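Local structure of putative nitroreductase (Thermotoga maritima, 1VKW) at residues A[189-194]-A[199-204]. The protein is a putative nitroreductase, probably an oxidoreductase related to the FMN-dependent nitroreductases. Sequence-based numbering, arbitrary orientation.
Sequences HAYLTA and KREPVI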
ATOM      1  N   HIS A 189      -2.521   3.719   2.819  1.00 26.86           N
ATOM      2  CA  HIS A 189      -3.147   3.113   4.003  1.00 26.84           C
ATOM      3  C   HIS A 189      -4.095   4.065   4.706  1.00 26.17           C
ATOM      4  O   HIS A 189      -5.178   3.668   5.127  1.00 26.78           O
ATOM      5  CB  HIS A 189      -2.089   2.613   5.003  1.00 27.14           C
ATOM      6  CG  HIS A 189      -1.339   1.402   4.540  1.00 27.70           C
ATOM      7  ND1 HIS A 189      -0.974   0.381   5.394  1.00 27.38           N
ATOM      8  CD2 HIS A 189      -0.889   1.046   3.314  1.00 31.38           C
ATOM      9  CE1 HIS A 189      -0.325  -0.548   4.709  1.00 28.26           C
ATOM     10  NE2 HIS A 189      -0.252  -0.166   3.448  1.00 28.13           N
ATOM     11  N   ALA A 190      -3.679   5.322   4.863  1.00 26.55           N
ATOM     12  CA  ALA A 190      -4.505   6.312   5.538  1.00 27.09           C
ATOM     13  C   ALA A 190      -5.755   6.606   4.707  1.00 27.81           C
ATOM     14  O   ALA A 190      -6.861   6.668   5.225  1.00 28.09           O
ATOM     15  CB  ALA A 190      -3.725   7.564   5.785  1.00 26.06           C
ATOM     16  N   TYR A 191      -5.562   6.774   3.408  1.00 29.51           N
ATOM     17  CA  TYR A 191      -6.667   7.010   2.491  1.00 29.03           C
ATOM     18  C   TYR A 191      -7.700   5.874   2.503  1.00 28.13           C
ATOM     19  O   TYR A 191      -8.890   6.103   2.676  1.00 27.63           O
ATOM     20  CB  TYR A 191      -6.134   7.235   1.076  1.00 29.65           C
ATOM     21  CG  TYR A 191      -7.232   7.203   0.055  1.00 31.21           C
ATOM     22  CD1 TYR A 191      -7.973   8.346  -0.240  1.00 33.55           C
ATOM     23  CD2 TYR A 191      -7.550   6.019  -0.603  1.00 37.17           C
ATOM     24  CE1 TYR A 191      -9.004   8.308  -1.181  1.00 38.47           C
ATOM     25  CE2 TYR A 191      -8.583   5.963  -1.534  1.00 41.41           C
ATOM     26  CZ  TYR A 191      -9.304   7.109  -1.820  1.00 39.52           C
ATOM     27  OH  TYR A 191     -10.312   7.036  -2.752  1.00 42.32           O
ATOM     28  N   LEU A 192      -7.232   4.644   2.330  1.00 28.27           N
ATOM     29  CA  LEU A 192      -8.121   3.485   2.271  1.00 28.66           C
ATOM     30  C   LEU A 192      -8.858   3.206   3.593  1.00 27.22           C
ATOM     31  O   LEU A 192     -10.025   2.828   3.582  1.00 25.49           O
ATOM     32  CB  LEU A 192      -7.347   2.245   1.790  1.00 29.31           C
ATOM     33  CG  LEU A 192      -6.864   2.271   0.329  1.00 26.70           C
ATOM     34  CD1 LEU A 192      -5.913   1.117   0.048  1.00 31.32           C
ATOM     35  CD2 LEU A 192      -8.019   2.257  -0.663  1.00 29.95           C
ATOM     36  N   THR A 193      -8.196   3.390   4.731  1.00 26.98           N
ATOM     37  CA  THR A 193      -8.862   3.160   6.019  1.00 27.31           C
ATOM     38  C   THR A 193      -9.841   4.282   6.348  1.00 27.03           C
ATOM     39  O   THR A 193     -10.952   4.027   6.837  1.00 25.95           O
ATOM     40  CB  THR A 193      -7.851   2.972   7.153  1.00 29.19           C
ATOM     41  OG1 THR A 193      -6.961   4.086   7.198  1.00 35.30           O
ATOM     42  CG2 THR A 193      -6.951   1.764   6.891  1.00 27.92           C
ATOM     43  N   ALA A 194      -9.460   5.521   6.037  1.00 28.09           N
ATOM     44  CA  ALA A 194     -10.362   6.661   6.234  1.00 28.17           C
ATOM     45  C   ALA A 194     -11.626   6.547   5.370  1.00 29.67           C
ATOM     46  O   ALA A 194     -12.725   6.895   5.807  1.00 29.88           O
ATOM     47  CB  ALA A 194      -9.628   7.972   5.948  1.00 28.04           C
ATOM     48  N   LYS A 199     -16.902   6.349   5.385  1.00 38.04           N
ATOM     49  CA  LYS A 199     -17.785   6.005   4.278  1.00 38.88           C
ATOM     50  C   LYS A 199     -17.938   7.176   3.305  1.00 37.82           C
ATOM     51  O   LYS A 199     -18.986   7.351   2.687  1.00 37.07           O
ATOM     52  CB  LYS A 199     -19.159   5.513   4.791  1.00 40.31           C
ATOM     53  CG  LYS A 199     -19.097   4.222   5.630  1.00 42.88           C
ATOM     54  CD  LYS A 199     -18.805   3.001   4.757  1.00 44.50           C
ATOM     55  CE  LYS A 199     -18.890   1.698   5.535  1.00 46.78           C
ATOM     56  NZ  LYS A 199     -17.575   1.244   6.048  1.00 46.48           N
ATOM     57  N   ARG A 200     -16.882   7.975   3.187  1.00 37.36           N
ATOM     58  CA  ARG A 200     -16.815   9.070   2.224  1.00 38.10           C
ATOM     59  C   ARG A 200     -15.455   8.987   1.546  1.00 37.29           C
ATOM     60  O   ARG A 200     -14.527   8.377   2.067  1.00 38.03           O
ATOM     61  CB  ARG A 200     -16.930  10.434   2.920  1.00 38.71           C
ATOM     62  CG  ARG A 200     -18.096  10.605   3.886  1.00 42.59           C
ATOM     63  CD  ARG A 200     -19.375  11.060   3.248  1.00 45.29           C
ATOM     64  NE  ARG A 200     -19.262  12.425   2.741  1.00 47.87           N
ATOM     65  CZ  ARG A 200     -20.162  13.017   1.964  1.00 44.43           C
ATOM     66  NH1 ARG A 200     -21.257  12.371   1.583  1.00 46.01           N
ATOM     67  NH2 ARG A 200     -19.962  14.262   1.560  1.00 46.25           N
ATOM     68  N   GLU A 201     -15.333   9.653   0.411  1.00 37.05           N
ATOM     69  CA  GLU A 201     -14.077   9.759  -0.311  1.00 36.21           C
ATOM     70  C   GLU A 201     -13.164  10.843   0.296  1.00 35.59           C
ATOM     71  O   GLU A 201     -13.457  12.025   0.130  1.00 35.48           O
ATOM     72  CB  GLU A 201     -14.420  10.122  -1.764  1.00 37.34           C
ATOM     73  CG  GLU A 201     -13.250  10.110  -2.724  1.00 39.54           C
ATOM     74  CD  GLU A 201     -12.753   8.707  -3.019  1.00 47.57           C
ATOM     75  OE1 GLU A 201     -13.327   7.724  -2.487  1.00 46.26           O
ATOM     76  OE2 GLU A 201     -11.779   8.591  -3.787  1.00 50.43           O
ATOM     77  N   PRO A 202     -12.062  10.487   0.970  1.00 34.25           N
ATOM     78  CA  PRO A 202     -11.135  11.512   1.483  1.00 33.69           C
ATOM     79  C   PRO A 202     -10.510  12.302   0.338  1.00 31.90           C
ATOM     80  O   PRO A 202     -10.381  11.773  -0.772  1.00 30.56           O
ATOM     81  CB  PRO A 202     -10.061  10.692   2.220  1.00 34.14           C
ATOM     82  CG  PRO A 202     -10.685   9.359   2.446  1.00 34.13           C
ATOM     83  CD  PRO A 202     -11.586   9.132   1.288  1.00 35.12           C
ATOM     84  N   VAL A 203     -10.157  13.559   0.595  1.00 29.19           N
ATOM     85  CA  VAL A 203      -9.485  14.384  -0.399  1.00 30.63           C
ATOM     86  C   VAL A 203      -8.017  14.482  -0.022  1.00 30.32           C
ATOM     87  O   VAL A 203      -7.694  14.772   1.125  1.00 30.51           O
ATOM     88  CB  VAL A 203     -10.088  15.808  -0.478  1.00 30.16           C
ATOM     89  CG1 VAL A 203      -9.310  16.689  -1.465  1.00 34.18           C
ATOM     90  CG2 VAL A 203     -11.550  15.731  -0.865  1.00 34.82           C
ATOM     91  N   ILE A 204      -7.143  14.256  -0.999  1.00 29.27           N
ATOM     92  CA  ILE A 204      -5.715  14.273  -0.784  1.00 30.93           C
ATOM     93  C   ILE A 204      -5.167  15.544  -1.386  1.00 30.94           C
ATOM     94  O   ILE A 204      -5.423  15.828  -2.562  1.00 28.50           O
ATOM     95  CB  ILE A 204      -5.036  13.084  -1.474  1.00 34.16           C
ATOM     96  CG1 ILE A 204      -5.626  11.759  -0.995  1.00 39.09           C
ATOM     97  CG2 ILE A 204      -3.516  13.128  -1.223  1.00 38.78           C
ATOM     98  CD1 ILE A 204      -5.734  10.729  -2.109  1.00 45.82           C
TER
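Tyr191 and Ala194, one turn apart on helix 180-198, pack against Glu201, Pro202 and Ile204 where the chain doubles back in a helix-turn-strand connection. The helix gives way at Lys199, whose positive phi turns the backbone, and strand 203-207 then runs as an edge strand of the antiparallel sheet that also holds strand 211-215. Tyr191 carries most of the contact. From CB, its CG lies anti to the backbone N (chi1 168°), which carries the ring across the side chains of Pro202 and Ile204 at about a right angle. Tyr191 CD1 meets Ile204 CD1 at 3.8 Å. Next along the ring, Tyr191 CE1 rests against Pro202 CD at 3.7 Å. The carbonyl O of Pro202 lies at the ring edge, in its plane, 3.8 Å from Tyr191 CE1. Pro202 thus wedges between ring and helix: its CG reaches CB of Ala194 at 3.9 Å and the backbone O of Tyr191 at 3.7 Å, while Leu214 of strand 211-215 touches it as well. A glycine in its place would probably open a gap beside CB of Ala194 and leave the Tyr191 ring less firmly held near CE1. Tyr191 CZ lies 3.5 Å from Glu201 OE2, to which the phenol OH donates; the modelled 2.4 Å between Tyr191 OH and Glu201 OE2 is too short to measure the bond's strength. Glu201 starts away from the helix and bends at chi2 (71°), bringing its carboxylate back to the phenol; Lys47 forms a salt bridge with OE2. The carboxylate is turned 81° from the ring plane, yet Glu201 OE2 itself lies in that plane.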